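Local structure of tylactone synthase starter module and modules 1 & 2 (Streptomyces fradiae, 2Z5L) at residues Val428-Trp433 / Arg453-Asp458; Gly269-Arg274 / Gly436-Gly441; Phe340-Ile345 / Val387-Val392; Asp25-Arg30 / Val475-Val480. The protein acts as the first ketoreductase of the tylosin polyketide synthase, a Rossmann-fold short-chain dehydrogenase/reductase that probably sets chirality by reducing a keto group of the growing polyketide. All blocks are in the same frame, centred on the assembly; numbering follows the deposited sequence.

Overall arrangement
Interactions 3, 1 and 4 follow one another across the central strands of the ketoreductase fold. Strand 386-391 of interaction 3 lies beside strand 426-430 of interaction 1, which lies beside strand 474-477 of interaction 4. The centres of interactions 1 and 3 are about 12 Å apart, and those of 1 and 4 about 9 Å. Arg453 of interaction 1 forms a salt bridge with Asp479 of interaction 4. Interaction 2 sits at the surface, at a glycine-rich turn consistent with a Rossmann cofactor site. It meets interaction 1 through the Arg274 to Asp458 salt bridge and interaction 3 through Ile271. It does not touch interaction 4, whose nearest atoms are about 10 Å away.

Interaction 1. Residues Val428-Trp433 / Arg453-Asp458; sequences VAWGLW and RAMDPD
Trp433 and Met455 form a single backbone bridge, with their CA atoms 5.2 Å apart, which joins the end of a central strand to the start of helix 457-470. The bridge rests on one hydrogen bond, from Met455 N to Leu432 O at 2.9 Å. The bond is fairly straight at the hydrogen (164°), but the donor stands 30° from the carbonyl plane. Ala454 CA approaches the same oxygen, Leu432 O, at 3.6 Å in a C-H...O contact. A water donates to Arg453 O at 2.6 Å and accepts a weak bond from Leu432 N.

Leu432 CB lies 4.0 Å from Ala454 CA. Met455 runs straight to SD and then turns at chi3 (-93°), which swings CE toward the end of strand 426-430. There Met455 CE lies 3.2 Å from Gly431 N, a tight fit. Met455 CE also lies 3.9 Å from Trp430 CE3, at the ring edge and in plane. One face of that ring takes Val428 CG1, and the opposite face takes Trp433 NE1, both near the rim. Trp433 CZ3 in turn reaches to 4.1 Å from Pro457 O. Asp456 OD1 caps helix 457-470 by accepting from Ala459 N. The guanidinium of Arg453 forms a salt bridge with Asp479.

The chemistry is therefore divided. Leu432 O is gripped by one N-H and one C-H, and the water relays between Leu432 N and Arg453 O. The Met455 methyl at the Trp430 edge, with Trp433 as a second layer, adds no polar demand.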
loop_
_atom_site.group_PDB
_atom_site.type_symbol
_atom_site.label_atom_id
_atom_site.label_comp_id
_atom_site.label_asym_id
_atom_site.label_seq_id
_atom_site.Cartn_x
_atom_site.Cartn_y
_atom_site.Cartn_z
ATOM N N VAL A 428 6.518 8.295 -0.652
ATOM C CA VAL A 428 5.463 9.256 -0.339
ATOM C C VAL A 428 4.097 8.788 -0.831
ATOM O O VAL A 428 3.913 8.536 -2.017
ATOM C CB VAL A 428 5.762 10.637 -0.961
ATOM C CG1 VAL A 428 4.747 11.649 -0.471
ATOM C CG2 VAL A 428 7.173 11.083 -0.601
ATOM N N ALA A 429 3.150 8.676 0.094
ATOM C CA ALA A 429 1.791 8.252 -0.224
ATOM C C ALA A 429 0.976 9.492 -0.591
ATOM O O ALA A 429 0.352 10.125 0.264
ATOM C CB ALA A 429 1.165 7.535 0.977
ATOM N N TRP A 430 0.979 9.826 -1.877
ATOM C CA TRP A 430 0.290 11.010 -2.363
ATOM C C TRP A 430 -1.221 10.948 -2.282
ATOM O O TRP A 430 -1.820 9.876 -2.183
ATOM C CB TRP A 430 0.708 11.301 -3.810
ATOM C CG TRP A 430 2.169 11.598 -3.952
ATOM C CD1 TRP A 430 3.158 10.717 -4.307
ATOM C CD2 TRP A 430 2.830 12.833 -3.640
ATOM N NE1 TRP A 430 4.384 11.326 -4.223
ATOM C CE2 TRP A 430 4.217 12.617 -3.809
ATOM C CE3 TRP A 430 2.389 14.089 -3.217
ATOM C CZ2 TRP A 430 5.164 13.613 -3.582
ATOM C CZ3 TRP A 430 3.340 15.095 -2.986
ATOM C CH2 TRP A 430 4.709 14.843 -3.162
ATOM N N GLY A 431 -1.818 12.131 -2.307
ATOM C CA GLY A 431 -3.259 12.264 -2.288
ATOM C C GLY A 431 -3.583 12.640 -3.716
ATOM O O GLY A 431 -2.801 12.319 -4.614
ATOM N N LEU A 432 -4.701 13.317 -3.937
ATOM C CA LEU A 432 -5.090 13.736 -5.282
ATOM C C LEU A 432 -4.141 14.788 -5.837
ATOM O O LEU A 432 -3.825 15.762 -5.151
ATOM C CB LEU A 432 -6.503 14.310 -5.266
ATOM C CG LEU A 432 -7.608 13.345 -4.845
ATOM C CD1 LEU A 432 -8.951 14.091 -4.735
ATOM C CD2 LEU A 432 -7.689 12.243 -5.868
ATOM N N TRP A 433 -3.700 14.595 -7.080
ATOM C CA TRP A 433 -2.785 15.534 -7.734
ATOM C C TRP A 433 -3.459 16.600 -8.584
ATOM O O TRP A 433 -4.226 16.295 -9.501
ATOM C CB TRP A 433 -1.773 14.794 -8.608
ATOM C CG TRP A 433 -0.509 14.458 -7.885
ATOM C CD1 TRP A 433 -0.366 13.579 -6.852
ATOM C CD2 TRP A 433 0.789 15.015 -8.124
ATOM N NE1 TRP A 433 0.943 13.552 -6.430
ATOM C CE2 TRP A 433 1.673 14.425 -7.192
ATOM C CE3 TRP A 433 1.292 15.958 -9.031
ATOM C CZ2 TRP A 433 3.029 14.743 -7.142
ATOM C CZ3 TRP A 433 2.643 16.275 -8.979
ATOM C CH2 TRP A 433 3.496 15.669 -8.039
ATOM N N ARG A 453 -8.671 17.043 -1.429
ATOM C CA ARG A 453 -8.572 18.151 -2.369
ATOM C C ARG A 453 -7.341 17.974 -3.248
ATOM O O ARG A 453 -6.314 17.480 -2.793
ATOM C CB ARG A 453 -8.487 19.468 -1.599
ATOM C CG ARG A 453 -9.765 19.818 -0.860
ATOM C CD ARG A 453 -9.592 21.011 0.091
ATOM N NE ARG A 453 -8.618 20.752 1.150
ATOM C CZ ARG A 453 -8.656 21.322 2.350
ATOM N NH1 ARG A 453 -9.624 22.178 2.636
ATOM N NH2 ARG A 453 -7.726 21.047 3.260
ATOM N N ALA A 454 -7.451 18.370 -4.509
ATOM C CA ALA A 454 -6.340 18.254 -5.450
ATOM C C ALA A 454 -5.189 19.179 -5.051
ATOM O O ALA A 454 -5.324 20.398 -5.093
ATOM C CB ALA A 454 -6.817 18.593 -6.863
ATOM N N MET A 455 -4.055 18.599 -4.672
ATOM C CA MET A 455 -2.899 19.384 -4.275
ATOM C C MET A 455 -2.287 20.093 -5.477
ATOM O O MET A 455 -2.292 19.549 -6.577
ATOM C CB MET A 455 -1.849 18.476 -3.648
ATOM C CG MET A 455 -2.305 17.767 -2.400
ATOM S SD MET A 455 -0.953 16.791 -1.753
ATOM C CE MET A 455 -1.284 15.247 -2.535
ATOM N N ASP A 456 -1.759 21.299 -5.278
ATOM C CA ASP A 456 -1.149 22.026 -6.384
ATOM C C ASP A 456 0.125 21.305 -6.797
ATOM O O ASP A 456 0.997 21.033 -5.972
ATOM C CB ASP A 456 -0.846 23.483 -5.986
ATOM C CG ASP A 456 0.087 24.187 -6.980
ATOM O OD1 ASP A 456 1.300 24.282 -6.690
ATOM O OD2 ASP A 456 -0.382 24.628 -8.059
ATOM N N PRO A 457 0.247 20.985 -8.090
ATOM C CA PRO A 457 1.415 20.282 -8.633
ATOM C C PRO A 457 2.737 20.755 -8.036
ATOM O O PRO A 457 3.491 19.960 -7.483
ATOM C CB PRO A 457 1.308 20.549 -10.135
ATOM C CG PRO A 457 -0.163 20.563 -10.344
ATOM C CD PRO A 457 -0.662 21.403 -9.170
ATOM N N ASP A 458 2.993 22.055 -8.147
ATOM C CA ASP A 458 4.213 22.666 -7.635
ATOM C C ASP A 458 4.337 22.550 -6.126
ATOM O O ASP A 458 5.409 22.223 -5.599
ATOM C CB ASP A 458 4.272 24.135 -8.062
ATOM C CG ASP A 458 4.487 24.290 -9.565
ATOM O OD1 ASP A 458 5.496 23.721 -10.080
ATOM O OD2 ASP A 458 3.656 24.972 -10.218
HETATM O O HOH W 1 -5.337 15.396 -1.641
#

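Interaction 2. Residues Gly269-Arg274 / Gly436-Gly441; sequences GAIGRR and GGMAAG
Ala270 and Met438 meet where the start of helix 270-281 faces the loop after strand 426-430. The CB of Ala270 points at the loop and lies 3.8 Å from Gly437 C and 4.0 Å from Gly436 O. Met438 is curled. Its CG, beside the backbone N, lies 3.9 Å from Ala270 CB. The bend at chi2 (-55°) then turns SD toward helix 270-281, and a second bend at chi3 (-42°) follows. The sulfur is modelled closer still to the Ala270 methyl, but the spacing is doubtful. Met438 SD also lies 4.1 Å from Ile271 CG1. That branch of Ile271 stands beside its own backbone N and runs out extended, crossing Met438 at a slant. Gly437 has a positive phi of 93°, a conformation that suits glycine. No hydrogen bond joins the two segments.

Gly269 and Gly272 fit the glycine-rich turn of a Rossmann fold, which in this family usually binds the dinucleotide cofactor. Ile271 also packs on Trp433 and on Thr342, beyond strand 338-341. Arg274, one turn along the helix, forms a salt bridge with Asp458 of helix 457-470. On the loop side, Gly441 is the N-cap of helix 442-450.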
loop_
_atom_site.group_PDB
_atom_site.type_symbol
_atom_site.label_atom_id
_atom_site.label_comp_id
_atom_site.label_asym_id
_atom_site.label_seq_id
_atom_site.Cartn_x
_atom_site.Cartn_y
_atom_site.Cartn_z
ATOM N N GLY A 269 4.558 11.067 -18.079
ATOM C CA GLY A 269 3.280 11.161 -17.384
ATOM C C GLY A 269 3.126 12.556 -16.808
ATOM O O GLY A 269 4.076 13.342 -16.831
ATOM N N ALA A 270 1.948 12.882 -16.284
ATOM C CA ALA A 270 1.702 14.226 -15.737
ATOM C C ALA A 270 2.694 14.610 -14.648
ATOM O O ALA A 270 3.198 15.728 -14.618
ATOM C CB ALA A 270 0.256 14.318 -15.180
ATOM N N ILE A 271 2.941 13.685 -13.735
ATOM C CA ILE A 271 3.888 13.933 -12.668
ATOM C C ILE A 271 5.309 13.927 -13.262
ATOM O O ILE A 271 6.076 14.869 -13.076
ATOM C CB ILE A 271 3.740 12.856 -11.577
ATOM C CG1 ILE A 271 2.451 13.115 -10.791
ATOM C CG2 ILE A 271 4.954 12.869 -10.649
ATOM C CD1 ILE A 271 2.068 12.025 -9.808
ATOM N N GLY A 272 5.631 12.872 -14.000
ATOM C CA GLY A 272 6.944 12.767 -14.625
ATOM C C GLY A 272 7.448 14.045 -15.289
ATOM O O GLY A 272 8.508 14.569 -14.926
ATOM N N ARG A 273 6.687 14.572 -16.247
ATOM C CA ARG A 273 7.085 15.790 -16.941
ATOM C C ARG A 273 7.364 16.931 -15.969
ATOM O O ARG A 273 8.413 17.569 -16.031
ATOM C CB ARG A 273 6.024 16.187 -17.970
ATOM C CG ARG A 273 5.800 15.121 -19.049
ATOM C CD ARG A 273 4.896 15.591 -20.202
ATOM N NE ARG A 273 4.449 14.457 -20.996
ATOM C CZ ARG A 273 4.672 14.310 -22.299
ATOM N NH1 ARG A 273 5.346 15.228 -22.990
ATOM N NH2 ARG A 273 4.204 13.235 -22.913
ATOM N N ARG A 274 6.431 17.163 -15.055
ATOM C CA ARG A 274 6.543 18.207 -14.041
ATOM C C ARG A 274 7.784 18.056 -13.175
ATOM O O ARG A 274 8.467 19.031 -12.860
ATOM C CB ARG A 274 5.309 18.154 -13.142
ATOM C CG ARG A 274 5.464 18.899 -11.837
ATOM C CD ARG A 274 5.183 20.351 -12.041
ATOM N NE ARG A 274 3.810 20.522 -12.507
ATOM C CZ ARG A 274 3.201 21.696 -12.593
ATOM N NH1 ARG A 274 3.852 22.801 -12.242
ATOM N NH2 ARG A 274 1.943 21.761 -13.013
ATOM N N GLY A 436 -3.311 20.044 -14.910
ATOM C CA GLY A 436 -3.402 19.365 -16.189
ATOM C C GLY A 436 -2.854 17.952 -16.137
ATOM O O GLY A 436 -2.035 17.625 -15.279
ATOM N N GLY A 437 -3.310 17.112 -17.061
ATOM C CA GLY A 437 -2.691 15.819 -17.287
ATOM C C GLY A 437 -3.345 14.714 -16.481
ATOM O O GLY A 437 -3.532 13.602 -16.974
ATOM N N MET A 438 -3.691 15.023 -15.235
ATOM C CA MET A 438 -3.897 13.997 -14.221
ATOM C C MET A 438 -5.246 13.307 -14.399
ATOM O O MET A 438 -6.282 13.839 -14.000
ATOM C CB MET A 438 -3.796 14.600 -12.819
ATOM C CG MET A 438 -2.398 15.063 -12.441
ATOM S SD MET A 438 -1.163 13.762 -12.620
ATOM C CE MET A 438 -2.046 12.361 -11.938
ATOM N N ALA A 439 -5.225 12.122 -15.001
ATOM C CA ALA A 439 -6.455 11.373 -15.269
ATOM C C ALA A 439 -7.068 10.802 -13.982
ATOM O O ALA A 439 -6.383 10.169 -13.178
ATOM C CB ALA A 439 -6.171 10.248 -16.251
ATOM N N ALA A 440 -8.360 11.028 -13.784
ATOM C CA ALA A 440 -9.028 10.525 -12.590
ATOM C C ALA A 440 -10.159 9.573 -12.946
ATOM O O ALA A 440 -10.870 9.782 -13.931
ATOM C CB ALA A 440 -9.568 11.683 -11.765
ATOM N N GLY A 441 -10.321 8.528 -12.138
ATOM C CA GLY A 441 -11.365 7.553 -12.384
ATOM C C GLY A 441 -12.270 7.423 -11.184
ATOM O O GLY A 441 -12.329 8.323 -10.339
#

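Interaction 3. Residues Phe340-Ile345 / Val387-Val392; sequences FHTAGI and VLFSSV
Phe340 and Val387 are paired on neighbouring parallel strands, as are His341 and Leu388. Two backbone hydrogen bonds hold the strands. His341 N gives a nearly straight one to Val387 O (2.9 Å, 178°), and Phe389 N gives a longer, more bent one to His341 O (3.2 Å).

The Phe389 side chain lies against the end of strand 338-341. Its CB is 3.4 Å from His341 O. The ring leaves beside its own backbone N (chi1 -79°), and CD1 of Phe389 is again 3.4 Å from His341 O. Further out, Phe389 CE1 meets Phe340 CD1 at 4.1 Å, each ring touching the other near its edge. Phe389 CZ, at the tip, comes within 4.2 Å of Thr342 CG2. That methyl sits over one ring face as a CH-pi contact, 4.0 Å from the Phe389 centroid. On the CD2 and CE2 side the ring meets Trp430 and Ile271. Thr342 is held in place by its OG1, which bonds to Thr265 O. Phe340 lies alongside Val387, and Phe340 CE1 is 3.4 Å from Val387 CG2. His341 leaves the sheet on the face it shares with Leu388; its ND1 bonds to Thr265 OG1 and its NE2 to Lys366 O.

Helices cover both sides of these parallel Rossmann strands. Phe340 and Phe389 pack against both helices 270-281 and 457-470, Val387 against the latter. His341 and Leu388 face helix 356-376, and Leu388 also meets helix 402-419.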
loop_
_atom_site.group_PDB
_atom_site.type_symbol
_atom_site.label_atom_id
_atom_site.label_comp_id
_atom_site.label_asym_id
_atom_site.label_seq_id
_atom_site.Cartn_x
_atom_site.Cartn_y
_atom_site.Cartn_z
ATOM N N PHE A 340 13.729 8.379 -9.422
ATOM C CA PHE A 340 12.355 8.780 -9.096
ATOM C C PHE A 340 11.406 7.850 -9.864
ATOM O O PHE A 340 11.350 7.873 -11.093
ATOM C CB PHE A 340 12.112 10.235 -9.493
ATOM C CG PHE A 340 12.844 11.233 -8.626
ATOM C CD1 PHE A 340 12.257 11.763 -7.488
ATOM C CD2 PHE A 340 14.121 11.651 -8.958
ATOM C CE1 PHE A 340 12.930 12.711 -6.702
ATOM C CE2 PHE A 340 14.801 12.593 -8.182
ATOM C CZ PHE A 340 14.207 13.120 -7.055
ATOM N N HIS A 341 10.662 7.030 -9.133
ATOM C CA HIS A 341 9.740 6.078 -9.744
ATOM C C HIS A 341 8.309 6.599 -9.759
ATOM O O HIS A 341 7.610 6.503 -8.755
ATOM C CB HIS A 341 9.794 4.756 -8.974
ATOM C CG HIS A 341 9.055 3.633 -9.635
ATOM N ND1 HIS A 341 9.247 3.292 -10.956
ATOM C CD2 HIS A 341 8.129 2.771 -9.151
ATOM C CE1 HIS A 341 8.466 2.268 -11.260
ATOM N NE2 HIS A 341 7.778 1.935 -10.184
ATOM N N THR A 342 7.871 7.154 -10.889
ATOM C CA THR A 342 6.502 7.659 -10.966
ATOM C C THR A 342 5.641 6.737 -11.837
ATOM O O THR A 342 4.435 6.938 -11.939
ATOM C CB THR A 342 6.425 9.128 -11.506
ATOM O OG1 THR A 342 6.336 9.115 -12.925
ATOM C CG2 THR A 342 7.679 9.940 -11.155
ATOM N N ALA A 343 6.250 5.713 -12.446
ATOM C CA ALA A 343 5.494 4.795 -13.312
ATOM C C ALA A 343 4.360 4.054 -12.607
ATOM O O ALA A 343 4.447 3.716 -11.427
ATOM C CB ALA A 343 6.426 3.784 -13.975
ATOM N N GLY A 344 3.304 3.775 -13.363
ATOM C CA GLY A 344 2.160 3.074 -12.816
ATOM C C GLY A 344 0.947 3.270 -13.695
ATOM O O GLY A 344 0.993 4.037 -14.663
ATOM N N ILE A 345 -0.144 2.589 -13.358
ATOM C CA ILE A 345 -1.363 2.684 -14.150
ATOM C C ILE A 345 -2.604 2.972 -13.328
ATOM O O ILE A 345 -2.683 2.614 -12.152
ATOM C CB ILE A 345 -1.623 1.392 -14.903
ATOM C CG1 ILE A 345 -1.973 0.295 -13.911
ATOM C CG2 ILE A 345 -0.390 0.990 -15.699
ATOM C CD1 ILE A 345 -2.463 -0.957 -14.567
ATOM N N VAL A 387 13.429 7.581 -4.677
ATOM C CA VAL A 387 12.093 8.067 -4.385
ATOM C C VAL A 387 10.977 7.272 -5.043
ATOM O O VAL A 387 10.940 7.104 -6.269
ATOM C CB VAL A 387 11.974 9.537 -4.813
ATOM C CG1 VAL A 387 10.717 10.150 -4.241
ATOM C CG2 VAL A 387 13.199 10.295 -4.351
ATOM N N LEU A 388 10.055 6.788 -4.224
ATOM C CA LEU A 388 8.940 6.025 -4.749
ATOM C C LEU A 388 7.672 6.826 -4.550
ATOM O O LEU A 388 7.423 7.376 -3.467
ATOM C CB LEU A 388 8.838 4.660 -4.053
ATOM C CG LEU A 388 10.095 3.768 -4.078
ATOM C CD1 LEU A 388 9.827 2.512 -3.289
ATOM C CD2 LEU A 388 10.493 3.407 -5.509
ATOM N N PHE A 389 6.889 6.917 -5.618
ATOM C CA PHE A 389 5.620 7.647 -5.591
ATOM C C PHE A 389 4.507 6.670 -5.274
ATOM O O PHE A 389 4.053 5.919 -6.132
ATOM C CB PHE A 389 5.358 8.315 -6.943
ATOM C CG PHE A 389 6.134 9.574 -7.140
ATOM C CD1 PHE A 389 7.524 9.545 -7.166
ATOM C CD2 PHE A 389 5.485 10.793 -7.287
ATOM C CE1 PHE A 389 8.262 10.713 -7.339
ATOM C CE2 PHE A 389 6.216 11.963 -7.460
ATOM C CZ PHE A 389 7.612 11.922 -7.487
ATOM N N SER A 390 4.090 6.681 -4.016
ATOM C CA SER A 390 3.035 5.817 -3.549
ATOM C C SER A 390 1.718 6.589 -3.646
ATOM O O SER A 390 1.651 7.656 -4.253
ATOM C CB SER A 390 3.324 5.391 -2.102
ATOM O OG SER A 390 2.421 4.401 -1.674
ATOM N N SER A 391 0.682 6.032 -3.038
ATOM C CA SER A 391 -0.654 6.614 -3.024
ATOM C C SER A 391 -1.243 6.410 -1.627
ATOM O O SER A 391 -0.950 5.413 -0.959
ATOM C CB SER A 391 -1.541 5.913 -4.058
ATOM O OG SER A 391 -2.876 6.390 -3.980
ATOM N N VAL A 392 -2.081 7.350 -1.202
ATOM C CA VAL A 392 -2.729 7.276 0.106
ATOM C C VAL A 392 -3.685 6.078 0.124
ATOM O O VAL A 392 -4.102 5.606 1.187
ATOM C CB VAL A 392 -3.527 8.568 0.408
ATOM C CG1 VAL A 392 -4.721 8.659 -0.515
ATOM C CG2 VAL A 392 -3.957 8.592 1.869
#

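Interaction 4. Residues Asp25-Arg30 / Val475-Val480; sequences DAWRYR and VTVVDV
Val475 lays its CG2 over one face of the Arg28 guanidinium, 3.8 Å from NH1, near the rim. The N-H groups of Arg28 have other partners: NE bonds to Ala249 O, and NH1 forms a salt bridge with Asp472. Thr476 and Tyr29 make a hydrogen-bonded antiparallel pair. Thr476 N gives to Tyr29 O at 2.7 Å, and Thr476 O accepts from Tyr29 N, also at 2.7 Å. Val477 follows as the non-hydrogen-bonded partner of Arg28, with CG1 at the edge of the Trp27 ring. Val478 N closes the backbone pairing by donating to Trp27 O at 2.8 Å. Its carbonyl takes a water at 2.9 Å from Val478 O. The same water bonds to Tyr29 OH and accepts from Val480 N, so it ties the tip of the tyrosine to the second segment. Tyr29 OH also bonds to Trp482 NE1.

Asp479 CB stands over the Trp27 indole, 3.6 Å from the centroid of its five-membered ring, as a CH-pi contact. Chi1 of 179° carries the carboxylate, whose charge is met by Arg453, along the ring, the two planes 34° apart.

The two strand axes differ by 144° in direction. An N-terminal strand here adds antiparallel to the last of the parallel Rossmann strands. This is consistent with the two-subdomain build of modular polyketide ketoreductases, in which an N-terminal strand joins the catalytic Rossmann part.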
loop_
_atom_site.group_PDB
_atom_site.type_symbol
_atom_site.label_atom_id
_atom_site.label_comp_id
_atom_site.label_asym_id
_atom_site.label_seq_id
_atom_site.Cartn_x
_atom_site.Cartn_y
_atom_site.Cartn_z
ATOM N N ASP A 25 3.222 21.742 5.183
ATOM C CA ASP A 25 3.464 20.889 6.344
ATOM C C ASP A 25 2.148 20.430 6.975
ATOM O O ASP A 25 2.134 19.508 7.784
ATOM C CB ASP A 25 4.326 21.595 7.406
ATOM C CG ASP A 25 5.809 21.647 7.035
ATOM O OD1 ASP A 25 6.350 20.636 6.551
ATOM O OD2 ASP A 25 6.439 22.703 7.246
ATOM N N ALA A 26 1.044 21.069 6.603
ATOM C CA ALA A 26 -0.256 20.692 7.140
ATOM C C ALA A 26 -0.838 19.516 6.356
ATOM O O ALA A 26 -1.962 19.090 6.617
ATOM C CB ALA A 26 -1.215 21.877 7.087
ATOM N N TRP A 27 -0.067 19.000 5.402
ATOM C CA TRP A 27 -0.493 17.882 4.573
ATOM C C TRP A 27 0.300 16.633 4.907
ATOM O O TRP A 27 0.049 15.573 4.348
ATOM C CB TRP A 27 -0.290 18.197 3.083
ATOM C CG TRP A 27 -1.100 19.350 2.569
ATOM C CD1 TRP A 27 -2.137 19.976 3.206
ATOM C CD2 TRP A 27 -0.966 19.995 1.291
ATOM N NE1 TRP A 27 -2.656 20.967 2.404
ATOM C CE2 TRP A 27 -1.958 21.001 1.225
ATOM C CE3 TRP A 27 -0.106 19.820 0.196
ATOM C CZ2 TRP A 27 -2.116 21.828 0.108
ATOM C CZ3 TRP A 27 -0.265 20.649 -0.921
ATOM C CH2 TRP A 27 -1.262 21.639 -0.951
ATOM N N ARG A 28 1.248 16.755 5.823
ATOM C CA ARG A 28 2.096 15.631 6.192
ATOM C C ARG A 28 1.541 14.742 7.304
ATOM O O ARG A 28 1.299 15.200 8.419
ATOM C CB ARG A 28 3.477 16.145 6.606
ATOM C CG ARG A 28 4.267 16.823 5.492
ATOM C CD ARG A 28 5.486 17.501 6.069
ATOM N NE ARG A 28 6.249 16.589 6.911
ATOM C CZ ARG A 28 7.048 15.637 6.447
ATOM N NH1 ARG A 28 7.195 15.483 5.135
ATOM N NH2 ARG A 28 7.677 14.826 7.294
ATOM N N TYR A 29 1.353 13.463 6.993
ATOM C CA TYR A 29 0.856 12.501 7.967
ATOM C C TYR A 29 1.719 11.248 7.934
ATOM O O TYR A 29 2.502 11.031 7.003
ATOM C CB TYR A 29 -0.591 12.127 7.669
ATOM C CG TYR A 29 -1.536 13.296 7.564
ATOM C CD1 TYR A 29 -1.594 14.067 6.408
ATOM C CD2 TYR A 29 -2.404 13.609 8.613
ATOM C CE1 TYR A 29 -2.499 15.116 6.294
ATOM C CE2 TYR A 29 -3.314 14.662 8.509
ATOM C CZ TYR A 29 -3.360 15.407 7.348
ATOM O OH TYR A 29 -4.282 16.425 7.210
ATOM N N ARG A 30 1.575 10.416 8.955
ATOM C CA ARG A 30 2.356 9.193 9.024
ATOM C C ARG A 30 1.618 8.112 9.795
ATOM O O ARG A 30 0.580 8.366 10.408
ATOM C CB ARG A 30 3.717 9.474 9.675
ATOM C CG ARG A 30 3.681 9.720 11.182
ATOM C CD ARG A 30 5.075 10.016 11.738
ATOM N NE ARG A 30 6.140 9.392 10.945
ATOM C CZ ARG A 30 6.839 10.014 9.996
ATOM N NH1 ARG A 30 6.596 11.287 9.717
ATOM N NH2 ARG A 30 7.779 9.364 9.318
ATOM N N VAL A 475 5.920 8.782 4.350
ATOM C CA VAL A 475 5.118 9.885 4.814
ATOM C C VAL A 475 3.955 10.013 3.868
ATOM O O VAL A 475 4.068 9.664 2.693
ATOM C CB VAL A 475 5.931 11.207 4.834
ATOM C CG1 VAL A 475 6.413 11.553 3.428
ATOM C CG2 VAL A 475 5.083 12.333 5.408
ATOM N N THR A 476 2.828 10.479 4.398
ATOM C CA THR A 476 1.630 10.677 3.604
ATOM C C THR A 476 1.482 12.174 3.417
ATOM O O THR A 476 1.356 12.927 4.388
ATOM C CB THR A 476 0.348 10.157 4.321
ATOM O OG1 THR A 476 0.435 8.742 4.514
ATOM C CG2 THR A 476 -0.887 10.461 3.487
ATOM N N VAL A 477 1.520 12.614 2.170
ATOM C CA VAL A 477 1.357 14.027 1.877
ATOM C C VAL A 477 0.013 14.161 1.196
ATOM O O VAL A 477 -0.116 13.861 0.011
ATOM C CB VAL A 477 2.458 14.539 0.925
ATOM C CG1 VAL A 477 2.218 16.004 0.605
ATOM C CG2 VAL A 477 3.830 14.353 1.559
ATOM N N VAL A 478 -0.996 14.590 1.943
ATOM C CA VAL A 478 -2.328 14.744 1.366
ATOM C C VAL A 478 -3.055 15.970 1.890
ATOM O O VAL A 478 -2.893 16.359 3.043
ATOM C CB VAL A 478 -3.239 13.532 1.680
ATOM C CG1 VAL A 478 -4.523 13.640 0.875
ATOM C CG2 VAL A 478 -2.525 12.231 1.391
ATOM N N ASP A 479 -3.877 16.562 1.037
ATOM C CA ASP A 479 -4.664 17.721 1.424
ATOM C C ASP A 479 -6.100 17.233 1.604
ATOM O O ASP A 479 -6.767 16.852 0.631
ATOM C CB ASP A 479 -4.593 18.804 0.346
ATOM C CG ASP A 479 -5.422 20.026 0.697
ATOM O OD1 ASP A 479 -5.450 20.402 1.887
ATOM O OD2 ASP A 479 -6.038 20.616 -0.211
ATOM N N VAL A 480 -6.569 17.254 2.855
ATOM C CA VAL A 480 -7.911 16.770 3.202
ATOM C C VAL A 480 -8.788 17.666 4.072
ATOM O O VAL A 480 -8.332 18.218 5.068
ATOM C CB VAL A 480 -7.854 15.445 3.976
ATOM C CG1 VAL A 480 -9.164 14.699 3.808
ATOM C CG2 VAL A 480 -6.669 14.635 3.543
HETATM O O HOH W 2 -4.632 17.733 4.838
#